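Local coordinates for transcription regulator AsnC/Lrp ligand binding domain-containing protein (Sulfolobus tokodaii, PDB 2ZBC) that binds isoleucine between its subunits as a stand-alone RAM module and is probably an amino-acid-responsive regulator of transcription in the Lrp/AsnC family, at residues Glu17-Leu22 with Ile60-Val66; Ser3-Asn9 with Ser68-Ile74; Ser26-Glu30 with Val42-Ala46. One frame throughout, in Å; residues are numbered along the deposited sequence.

In the fold
The three contacts lie in one ferredoxin-like fold, strand order 2-3-1-4. Contact 2 pairs strand 3-10 with strand 66-75, contact 3 strand 40-45 with strand 28-34. Their centres are 11 Å apart, joined by Ala-4 O to Val-44 N at 2.8 Å and Ser-3 OG to Glu-45 OE1 at 2.6 Å. Contact 1, centred about 14 Å from each, joins helix 15-22 to the loop before strand 66-75; Leu-22 CD1 meets Ile-8 CD1 at 3.7 Å and Val-42 CG1 at 3.6 Å. Contacts 1 and 2 share the isoleucine pocket, where Arg-61 NH1 lies 2.9 Å from Thr-69 OG1; contact 3 contributes no pocket residue, the Val-42 side chain being about 9 Å from a bound isoleucine.

Contact 1 (Glu17-Leu22 with Ile60-Val66); sequences EVFERL and IRKLPKV. With ILE (isoleucine), chain I.
Residues 17-22 form the C-terminal part of helix 15-22, with Arg-21 N to Glu-17 O at 3.1 Å and Leu-22 N to Val-18 O at 3.0 Å. Residues 60-66 lead from helix 49-60 into strand 66-75 through two turns: type I from Ile-60 to Leu-63, then type II from Leu-63 to Val-66, with Lys-65 at positive phi (83°). The nearest CA pairs are Val-18/Lys-65 (6.9 Å) and Leu-22/Ile-60 (8.0 Å); 410 Å² is buried.

The apolar part centres on Val-18 (t) and Leu-63 (m, t). Val-18 CG1 lies 3.8 Å from Val-66 CG2 and 4.5 Å from Leu-63 CD1. Leu-22 CD2 reaches Leu-63 CD1 at 4.0 Å and Ile-60 CG1 at 4.3 Å. Separately, the Val-18 CG2 methyl packs on a backbone carbonyl, 3.5 Å from Pro-64 O.

Charged and polar groups flank these apolar contacts. Glu-17 OE2 forms a salt bridge with Lys-65 NZ at 3.0 Å; the bond from Lys-65 NZ to Glu-17 OE1, 3.4 Å, is weak. Pro-64 CG lies over one face of the Arg-21 guanidinium, 3.8 Å from Arg-21 NH2, and water 1 bridges Arg-21 NE (2.8 Å) to Pro-64 O (2.7 Å).

Arg-61, out of reach of the helix, places NE 3.8 Å from CB of the bound isoleucine and makes a salt bridge to Glu-15 of the second subunit. Packing of the first helix against the loop after the second belongs to the ferredoxin-like fold of RAM modules, and this loop brings Arg-61 to the intersubunit isoleucine pocket.

Contact 2 (Ser3-Asn9 with Ser68-Ile74); sequences SAIVLIN and STLTMII. With ILE (isoleucine), chain I.
One of the two central strands of the ferredoxin-like sheet, 3-9, runs antiparallel to strand 68-74, outermost within the chain, at 163°, axes 4.5 Å apart and 674 Å² buried. Ser-3 O accepts from Ile-74 N (3.3 Å); there a third-subunit strand pairs with Ile-74, extending the sheet. Ala-4, non-hydrogen-bonded opposite Ile-73, sets CB 3.8 Å from Thr-71 CG2. Ile-5 pairs with Met-72 (selenomethionine): Ile-5 N to Met-72 O is 3.0 Å, Met-72 N to Ile-5 O 2.8 Å. The Met-72 side chain (m, t, m) curls back, CE lying 3.5 Å from Ile-5 CG2 and 3.6 Å from Leu-7 CG. Val-6 faces Thr-71, CG2 to OG1 3.6 Å. That threonine binds the isoleucine carboxylate through N to O (2.9 Å) and OG1 to OXT (2.8 Å); Thr-69 OG1 donates to the same OXT (2.6 Å). Leu-7 N to Leu-70 O (2.8 Å) and Leu-70 N to Leu-7 O (2.9 Å) close the next pair. Ile-8 opposes Thr-69. Asn-9 ends the ladder with N to Ser-68 O (2.9 Å) and O to Ser-68 N (3.1 Å), beside water 2, which donates to Leu-7 O (3.2 Å) and lies 2.9 Å from Ser-68 OG.

Contact 3 (Ser26-Glu30 with Val42-Ala46); sequences SEVTE and VKVEA
Between Val-28 and Glu-30 the register against strand 42-45 slips by one residue. Glu-45 N donates to Glu-27 O (2.8 Å), Thr-29 N to Lys-43 O (3.0 Å) and Lys-43 N to Glu-30 O (3.0 Å). Thr-29, at -88/-21, turns the corner; its p rotamer puts OG1 3.5 Å from Lys-43 CB and CG2 3.8 Å from Glu-45 CB. This beta bulge lies in the antiparallel hairpin of strands 28-34 and 40-45, at the open end of the hairpin in the ferredoxin-like fold. Val-28 and Val-44, both t, form the non-hydrogen-bonded pair, CA to CA 4.7 Å, beneath Phe-55 of helix 49-60; Val-28 CG1 also meets Val-42 CG1 at 4.3 Å. On the other face Glu-30, with chi1 between wells at -29°, sets OE2 3.6 Å from Lys-43 CD and hydrogen-bonds His-32 through OE1. Lys-43 starts extended (t, t), then bends at chi3 135° and chi4 p, and Lys-43 and Glu-30 both pack against the third subunit, whose strand pairs with Glu-30.

Contact 1 (Glu17-Leu22 with Ile60-Val66)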
loop_
_atom_site.group_PDB
_atom_site.type_symbol
_atom_site.label_atom_id
_atom_site.label_comp_id
_atom_site.label_asym_id
_atom_site.label_seq_id
_atom_site.Cartn_x
_atom_site.Cartn_y
_atom_site.Cartn_z
ATOM N N GLU A 17 5.035 -16.364 19.016
ATOM C CA GLU A 17 6.385 -16.894 19.242
ATOM C C GLU A 17 7.339 -15.718 19.105
ATOM O O GLU A 17 8.252 -15.541 19.915
ATOM C CB GLU A 17 6.760 -17.985 18.260
ATOM C CG GLU A 17 6.087 -19.329 18.536
ATOM C CD GLU A 17 6.403 -20.321 17.438
ATOM O OE1 GLU A 17 7.594 -20.653 17.227
ATOM O OE2 GLU A 17 5.457 -20.763 16.811
ATOM N N VAL A 18 7.074 -14.870 18.105
ATOM C CA VAL A 18 7.898 -13.689 17.954
ATOM C C VAL A 18 7.750 -12.733 19.138
ATOM O O VAL A 18 8.729 -12.164 19.634
ATOM C CB VAL A 18 7.645 -12.978 16.579
ATOM C CG1 VAL A 18 8.465 -11.615 16.501
ATOM C CG2 VAL A 18 8.007 -13.868 15.414
ATOM N N PHE A 19 6.537 -12.490 19.575
ATOM C CA PHE A 19 6.263 -11.617 20.738
ATOM C C PHE A 19 7.047 -12.125 21.970
ATOM O O PHE A 19 7.746 -11.349 22.639
ATOM C CB PHE A 19 4.727 -11.603 21.025
ATOM C CG PHE A 19 4.353 -10.995 22.352
ATOM C CD1 PHE A 19 3.952 -9.661 22.451
ATOM C CD2 PHE A 19 4.398 -11.745 23.514
ATOM C CE1 PHE A 19 3.631 -9.118 23.673
ATOM C CE2 PHE A 19 4.068 -11.215 24.744
ATOM C CZ PHE A 19 3.653 -9.904 24.822
ATOM N N GLU A 20 6.999 -13.430 22.197
ATOM C CA GLU A 20 7.758 -14.065 23.281
ATOM C C GLU A 20 9.285 -13.781 23.206
ATOM O O GLU A 20 9.875 -13.498 24.212
ATOM C CB GLU A 20 7.496 -15.573 23.296
ATOM C CG GLU A 20 8.313 -16.460 24.268
ATOM C CD GLU A 20 7.813 -17.949 24.285
ATOM O OE1 GLU A 20 7.660 -18.653 23.178
ATOM O OE2 GLU A 20 7.540 -18.408 25.442
ATOM N N ARG A 21 9.876 -13.841 22.011
ATOM C CA ARG A 21 11.302 -13.550 21.829
ATOM C C ARG A 21 11.556 -12.105 22.179
ATOM O O ARG A 21 12.483 -11.772 22.956
ATOM C CB ARG A 21 11.717 -13.777 20.401
ATOM C CG ARG A 21 11.675 -15.289 19.971
ATOM C CD ARG A 21 12.179 -15.555 18.539
ATOM N NE ARG A 21 11.937 -16.945 18.163
ATOM C CZ ARG A 21 12.771 -17.927 18.505
ATOM N NH1 ARG A 21 13.938 -17.658 19.129
ATOM N NH2 ARG A 21 12.483 -19.136 18.160
ATOM N N LEU A 22 10.683 -11.228 21.643
ATOM C CA LEU A 22 10.881 -9.814 21.814
ATOM C C LEU A 22 10.885 -9.376 23.275
ATOM O O LEU A 22 11.692 -8.450 23.655
ATOM C CB LEU A 22 9.944 -8.960 20.964
ATOM C CG LEU A 22 10.233 -9.002 19.471
ATOM C CD1 LEU A 22 8.934 -8.550 18.715
ATOM C CD2 LEU A 22 11.484 -8.235 19.029
ATOM N N ILE A 60 16.213 -8.307 15.241
ATOM C CA ILE A 60 14.769 -8.402 14.956
ATOM C C ILE A 60 14.550 -9.075 13.597
ATOM O O ILE A 60 13.762 -10.070 13.492
ATOM C CB ILE A 60 14.016 -7.013 14.929
ATOM C CG1 ILE A 60 14.106 -6.233 16.226
ATOM C CG2 ILE A 60 12.485 -7.251 14.661
ATOM C CD1 ILE A 60 13.217 -4.996 16.235
ATOM N N ARG A 61 15.220 -8.544 12.563
ATOM C CA ARG A 61 15.082 -9.092 11.205
ATOM C C ARG A 61 15.696 -10.483 10.933
ATOM O O ARG A 61 15.614 -10.982 9.795
ATOM C CB ARG A 61 15.579 -8.100 10.141
ATOM C CG ARG A 61 14.672 -6.910 10.068
ATOM C CD ARG A 61 15.163 -5.752 9.288
ATOM N NE ARG A 61 15.403 -5.949 7.890
ATOM C CZ ARG A 61 14.479 -5.903 6.949
ATOM N NH1 ARG A 61 13.213 -5.662 7.250
ATOM N NH2 ARG A 61 14.842 -6.053 5.699
ATOM N N LYS A 62 16.389 -11.031 11.928
ATOM C CA LYS A 62 16.859 -12.395 11.863
ATOM C C LYS A 62 16.086 -13.353 12.756
ATOM O O LYS A 62 16.431 -14.529 12.804
ATOM C CB LYS A 62 18.365 -12.408 12.092
ATOM C CG LYS A 62 19.068 -11.825 10.850
ATOM C CD LYS A 62 20.577 -11.803 10.901
ATOM C CE LYS A 62 21.253 -11.251 9.608
ATOM N NZ LYS A 62 21.688 -12.395 8.678
ATOM N N LEU A 63 15.097 -12.894 13.499
ATOM C CA LEU A 63 14.358 -13.792 14.376
ATOM C C LEU A 63 13.515 -14.741 13.539
ATOM O O LEU A 63 12.890 -14.307 12.551
ATOM C CB LEU A 63 13.414 -13.021 15.285
ATOM C CG LEU A 63 14.027 -12.080 16.358
ATOM C CD1 LEU A 63 12.922 -11.430 17.090
ATOM C CD2 LEU A 63 15.041 -12.784 17.304
ATOM N N PRO A 64 13.451 -16.007 13.930
ATOM C CA PRO A 64 12.493 -16.948 13.298
ATOM C C PRO A 64 11.117 -16.385 13.234
ATOM O O PRO A 64 10.563 -15.872 14.200
ATOM C CB PRO A 64 12.509 -18.151 14.235
ATOM C CG PRO A 64 13.948 -18.111 14.843
ATOM C CD PRO A 64 14.152 -16.619 15.058
ATOM N N LYS A 65 10.615 -16.416 12.018
ATOM C CA LYS A 65 9.231 -16.124 11.661
ATOM C C LYS A 65 9.017 -14.653 11.520
ATOM O O LYS A 65 7.900 -14.253 11.250
ATOM C CB LYS A 65 8.236 -16.795 12.633
ATOM C CG LYS A 65 8.513 -18.336 12.755
ATOM C CD LYS A 65 7.291 -19.150 13.249
ATOM C CE LYS A 65 7.536 -20.655 13.184
ATOM N NZ LYS A 65 6.579 -21.384 14.089
ATOM N N VAL A 66 10.057 -13.810 11.621
ATOM C CA VAL A 66 9.853 -12.433 11.190
ATOM C C VAL A 66 9.925 -12.381 9.650
ATOM O O VAL A 66 10.889 -12.774 9.013
ATOM C CB VAL A 66 10.866 -11.445 11.915
ATOM C CG1 VAL A 66 10.910 -10.165 11.279
ATOM C CG2 VAL A 66 10.507 -11.339 13.318
HETATM N N ILE I . 13.829 -0.899 6.083
HETATM C CA ILE I . 13.871 -1.838 7.246
HETATM C C ILE I . 13.124 -1.292 8.481
HETATM O O ILE I . 12.705 -0.103 8.384
HETATM C CB ILE I . 15.309 -2.129 7.634
HETATM C CG1 ILE I . 15.969 -0.933 8.312
HETATM C CG2 ILE I . 16.109 -2.389 6.391
HETATM C CD1 ILE I . 17.397 -1.202 8.638
HETATM O OXT ILE I . 12.964 -2.052 9.500
HETATM O O HOH W 1 9.615 -16.885 16.537
#

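Contact 2 (Ser3-Asn9 with Ser68-Ile74)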
loop_
_atom_site.group_PDB
_atom_site.type_symbol
_atom_site.label_atom_id
_atom_site.label_comp_id
_atom_site.label_asym_id
_atom_site.label_seq_id
_atom_site.Cartn_x
_atom_site.Cartn_y
_atom_site.Cartn_z
ATOM N N SER A 3 15.613 6.212 19.318
ATOM C CA SER A 3 14.270 5.713 19.569
ATOM C C SER A 3 13.558 5.464 18.236
ATOM O O SER A 3 13.699 6.224 17.286
ATOM C CB SER A 3 13.456 6.735 20.361
ATOM O OG SER A 3 14.158 7.206 21.541
ATOM N N ALA A 4 12.766 4.408 18.212
ATOM C CA ALA A 4 12.019 4.123 17.057
ATOM C C ALA A 4 10.841 3.195 17.428
ATOM O O ALA A 4 10.859 2.517 18.456
ATOM C CB ALA A 4 12.905 3.514 16.019
ATOM N N ILE A 5 9.851 3.204 16.575
ATOM C CA ILE A 5 8.768 2.261 16.657
ATOM C C ILE A 5 8.849 1.385 15.444
ATOM O O ILE A 5 8.928 1.926 14.327
ATOM C CB ILE A 5 7.483 3.012 16.666
ATOM C CG1 ILE A 5 7.334 3.918 17.871
ATOM C CG2 ILE A 5 6.252 2.044 16.614
ATOM C CD1 ILE A 5 7.188 3.241 19.095
ATOM N N VAL A 6 8.881 0.045 15.638
ATOM C CA VAL A 6 9.037 -0.888 14.552
ATOM C C VAL A 6 7.758 -1.701 14.389
ATOM O O VAL A 6 7.274 -2.294 15.347
ATOM C CB VAL A 6 10.217 -1.842 14.794
ATOM C CG1 VAL A 6 10.435 -2.726 13.615
ATOM C CG2 VAL A 6 11.521 -1.036 15.070
ATOM N N LEU A 7 7.214 -1.689 13.187
ATOM C CA LEU A 7 6.014 -2.457 12.864
ATOM C C LEU A 7 6.477 -3.795 12.228
ATOM O O LEU A 7 7.226 -3.808 11.229
ATOM C CB LEU A 7 5.115 -1.692 11.890
ATOM C CG LEU A 7 4.769 -0.257 12.346
ATOM C CD1 LEU A 7 4.071 0.526 11.294
ATOM C CD2 LEU A 7 3.959 -0.342 13.629
ATOM N N ILE A 8 6.084 -4.908 12.815
ATOM C CA ILE A 8 6.617 -6.201 12.373
ATOM C C ILE A 8 5.484 -6.988 11.746
ATOM O O ILE A 8 4.393 -7.016 12.306
ATOM C CB ILE A 8 7.173 -6.929 13.572
ATOM C CG1 ILE A 8 8.363 -6.155 14.178
ATOM C CG2 ILE A 8 7.700 -8.271 13.176
ATOM C CD1 ILE A 8 8.820 -6.769 15.469
ATOM N N ASN A 9 5.751 -7.668 10.631
ATOM C CA ASN A 9 4.851 -8.684 10.099
ATOM C C ASN A 9 5.567 -9.963 10.261
ATOM O O ASN A 9 6.771 -10.066 9.919
ATOM C CB ASN A 9 4.465 -8.497 8.611
ATOM C CG ASN A 9 3.338 -7.456 8.437
ATOM O OD1 ASN A 9 2.100 -7.778 8.311
ATOM N ND2 ASN A 9 3.756 -6.212 8.399
ATOM N N SER A 68 8.770 -9.229 7.732
ATOM C CA SER A 68 9.124 -7.855 7.392
ATOM C C SER A 68 9.079 -6.961 8.612
ATOM O O SER A 68 8.445 -7.273 9.648
ATOM C CB SER A 68 8.192 -7.398 6.273
ATOM O OG SER A 68 6.904 -7.210 6.701
ATOM N N THR A 69 9.793 -5.849 8.497
ATOM C CA THR A 69 9.756 -4.768 9.507
ATOM C C THR A 69 9.705 -3.415 8.801
ATOM O O THR A 69 10.324 -3.228 7.733
ATOM C CB THR A 69 10.961 -4.829 10.443
ATOM O OG1 THR A 69 12.161 -4.569 9.688
ATOM C CG2 THR A 69 11.147 -6.171 11.071
ATOM N N LEU A 70 9.015 -2.472 9.448
ATOM C CA LEU A 70 8.967 -1.101 9.016
ATOM C C LEU A 70 9.344 -0.250 10.244
ATOM O O LEU A 70 8.553 -0.189 11.194
ATOM C CB LEU A 70 7.546 -0.800 8.572
ATOM C CG LEU A 70 7.260 0.461 7.774
ATOM C CD1 LEU A 70 5.885 0.459 7.181
ATOM C CD2 LEU A 70 7.445 1.669 8.550
ATOM N N THR A 71 10.491 0.376 10.213
ATOM C CA THR A 71 11.037 1.152 11.376
ATOM C C THR A 71 10.733 2.605 11.154
ATOM O O THR A 71 11.057 3.147 10.125
ATOM C CB THR A 71 12.585 0.926 11.496
ATOM O OG1 THR A 71 12.845 -0.462 11.743
ATOM C CG2 THR A 71 13.244 1.743 12.711
HETATM N N MSE A 72 10.072 3.206 12.128
HETATM C CA MSE A 72 9.691 4.561 12.080
HETATM C C MSE A 72 10.625 5.258 13.100
HETATM O O MSE A 72 10.467 5.081 14.297
HETATM C CB MSE A 72 8.230 4.668 12.526
HETATM C CG MSE A 72 7.275 3.952 11.467
HETATM SE SE MSE A 72 5.426 4.315 11.992
HETATM C CE MSE A 72 5.362 3.127 13.457
ATOM N N ILE A 73 11.588 5.985 12.596
ATOM C CA ILE A 73 12.475 6.775 13.443
ATOM C C ILE A 73 11.653 7.874 14.059
ATOM O O ILE A 73 10.900 8.556 13.377
ATOM C CB ILE A 73 13.679 7.371 12.608
ATOM C CG1 ILE A 73 14.463 6.254 11.906
ATOM C CG2 ILE A 73 14.565 8.196 13.542
ATOM C CD1 ILE A 73 15.112 5.356 12.851
ATOM N N ILE A 74 11.759 8.035 15.385
ATOM C CA ILE A 74 11.074 9.046 16.137
ATOM C C ILE A 74 11.850 10.364 16.078
ATOM O O ILE A 74 13.089 10.379 16.178
ATOM C CB ILE A 74 10.905 8.587 17.617
ATOM C CG1 ILE A 74 9.784 7.549 17.696
ATOM C CG2 ILE A 74 10.472 9.706 18.568
ATOM C CD1 ILE A 74 9.859 6.718 18.962
HETATM N N ILE I . 13.829 -0.899 6.083
HETATM C CA ILE I . 13.871 -1.838 7.246
HETATM C C ILE I . 13.124 -1.292 8.481
HETATM O O ILE I . 12.705 -0.103 8.384
HETATM C CB ILE I . 15.309 -2.129 7.634
HETATM C CG1 ILE I . 15.969 -0.933 8.312
HETATM C CG2 ILE I . 16.109 -2.389 6.391
HETATM C CD1 ILE I . 17.397 -1.202 8.638
HETATM O OXT ILE I . 12.964 -2.052 9.500
HETATM O O HOH W 2 6.361 -4.794 8.275
#

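Contact 3 (Ser26-Glu30 with Val42-Ala46)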
loop_
_atom_site.group_PDB
_atom_site.type_symbol
_atom_site.label_atom_id
_atom_site.label_comp_id
_atom_site.label_asym_id
_atom_site.label_seq_id
_atom_site.Cartn_x
_atom_site.Cartn_y
_atom_site.Cartn_z
ATOM N N SER A 26 16.382 -6.183 26.036
ATOM C CA SER A 26 16.442 -4.899 26.768
ATOM C C SER A 26 16.116 -3.676 25.897
ATOM O O SER A 26 15.639 -2.666 26.366
ATOM C CB SER A 26 17.861 -4.730 27.379
ATOM O OG SER A 26 18.076 -5.752 28.370
ATOM N N GLU A 27 16.445 -3.745 24.620
ATOM C CA GLU A 27 16.175 -2.646 23.695
ATOM C C GLU A 27 14.685 -2.470 23.405
ATOM O O GLU A 27 14.261 -1.393 22.900
ATOM C CB GLU A 27 16.897 -2.884 22.382
ATOM C CG GLU A 27 18.418 -2.978 22.507
ATOM C CD GLU A 27 18.979 -4.381 22.727
ATOM O OE1 GLU A 27 18.183 -5.298 23.088
ATOM O OE2 GLU A 27 20.212 -4.549 22.517
ATOM N N VAL A 28 13.887 -3.533 23.660
ATOM C CA VAL A 28 12.467 -3.505 23.437
ATOM C C VAL A 28 11.815 -3.021 24.721
ATOM O O VAL A 28 11.761 -3.779 25.677
ATOM C CB VAL A 28 11.941 -4.920 23.083
ATOM C CG1 VAL A 28 10.468 -4.938 23.151
ATOM C CG2 VAL A 28 12.403 -5.305 21.742
ATOM N N THR A 29 11.365 -1.762 24.763
ATOM C CA THR A 29 10.721 -1.202 25.925
ATOM C C THR A 29 9.228 -1.424 25.956
ATOM O O THR A 29 8.621 -1.372 27.062
ATOM C CB THR A 29 11.002 0.272 26.077
ATOM O OG1 THR A 29 10.407 0.992 24.982
ATOM C CG2 THR A 29 12.532 0.518 25.962
ATOM N N GLU A 30 8.628 -1.694 24.771
ATOM C CA GLU A 30 7.261 -2.217 24.744
ATOM C C GLU A 30 7.085 -3.119 23.534
ATOM O O GLU A 30 7.740 -2.952 22.493
ATOM C CB GLU A 30 6.123 -1.175 24.562
ATOM C CG GLU A 30 6.368 0.177 25.065
ATOM C CD GLU A 30 5.297 1.171 24.645
ATOM O OE1 GLU A 30 4.119 0.841 24.195
ATOM O OE2 GLU A 30 5.686 2.315 24.879
ATOM N N VAL A 42 6.642 -2.724 18.213
ATOM C CA VAL A 42 7.607 -2.618 19.297
ATOM C C VAL A 42 8.116 -1.194 19.406
ATOM O O VAL A 42 8.238 -0.493 18.391
ATOM C CB VAL A 42 8.839 -3.551 19.125
ATOM C CG1 VAL A 42 8.477 -5.016 19.356
ATOM C CG2 VAL A 42 9.481 -3.393 17.867
ATOM N N LYS A 43 8.355 -0.744 20.616
ATOM C CA LYS A 43 9.188 0.458 20.820
ATOM C C LYS A 43 10.604 0.021 21.116
ATOM O O LYS A 43 10.846 -0.834 21.962
ATOM C CB LYS A 43 8.616 1.311 21.936
ATOM C CG LYS A 43 9.223 2.742 21.956
ATOM C CD LYS A 43 8.227 3.658 22.686
ATOM C CE LYS A 43 8.879 4.549 23.662
ATOM N NZ LYS A 43 9.897 5.356 23.078
ATOM N N VAL A 44 11.568 0.577 20.407
ATOM C CA VAL A 44 12.942 0.197 20.578
ATOM C C VAL A 44 13.662 1.417 21.079
ATOM O O VAL A 44 13.470 2.460 20.556
ATOM C CB VAL A 44 13.576 -0.219 19.266
ATOM C CG1 VAL A 44 15.063 -0.418 19.434
ATOM C CG2 VAL A 44 12.901 -1.446 18.739
ATOM N N GLU A 45 14.402 1.278 22.157
ATOM C CA GLU A 45 15.310 2.332 22.632
ATOM C C GLU A 45 16.712 1.756 22.635
ATOM O O GLU A 45 16.963 0.700 23.251
ATOM C CB GLU A 45 14.880 2.757 24.053
ATOM C CG GLU A 45 15.759 3.826 24.751
ATOM C CD GLU A 45 15.710 5.222 24.126
ATOM O OE1 GLU A 45 14.627 5.596 23.545
ATOM O OE2 GLU A 45 16.788 5.923 24.201
ATOM N N ALA A 46 17.622 2.350 21.872
ATOM C CA ALA A 46 18.964 1.879 21.891
ATOM C C ALA A 46 19.882 3.099 22.220
ATOM O O ALA A 46 19.477 4.263 22.156
ATOM C CB ALA A 46 19.364 1.245 20.602
#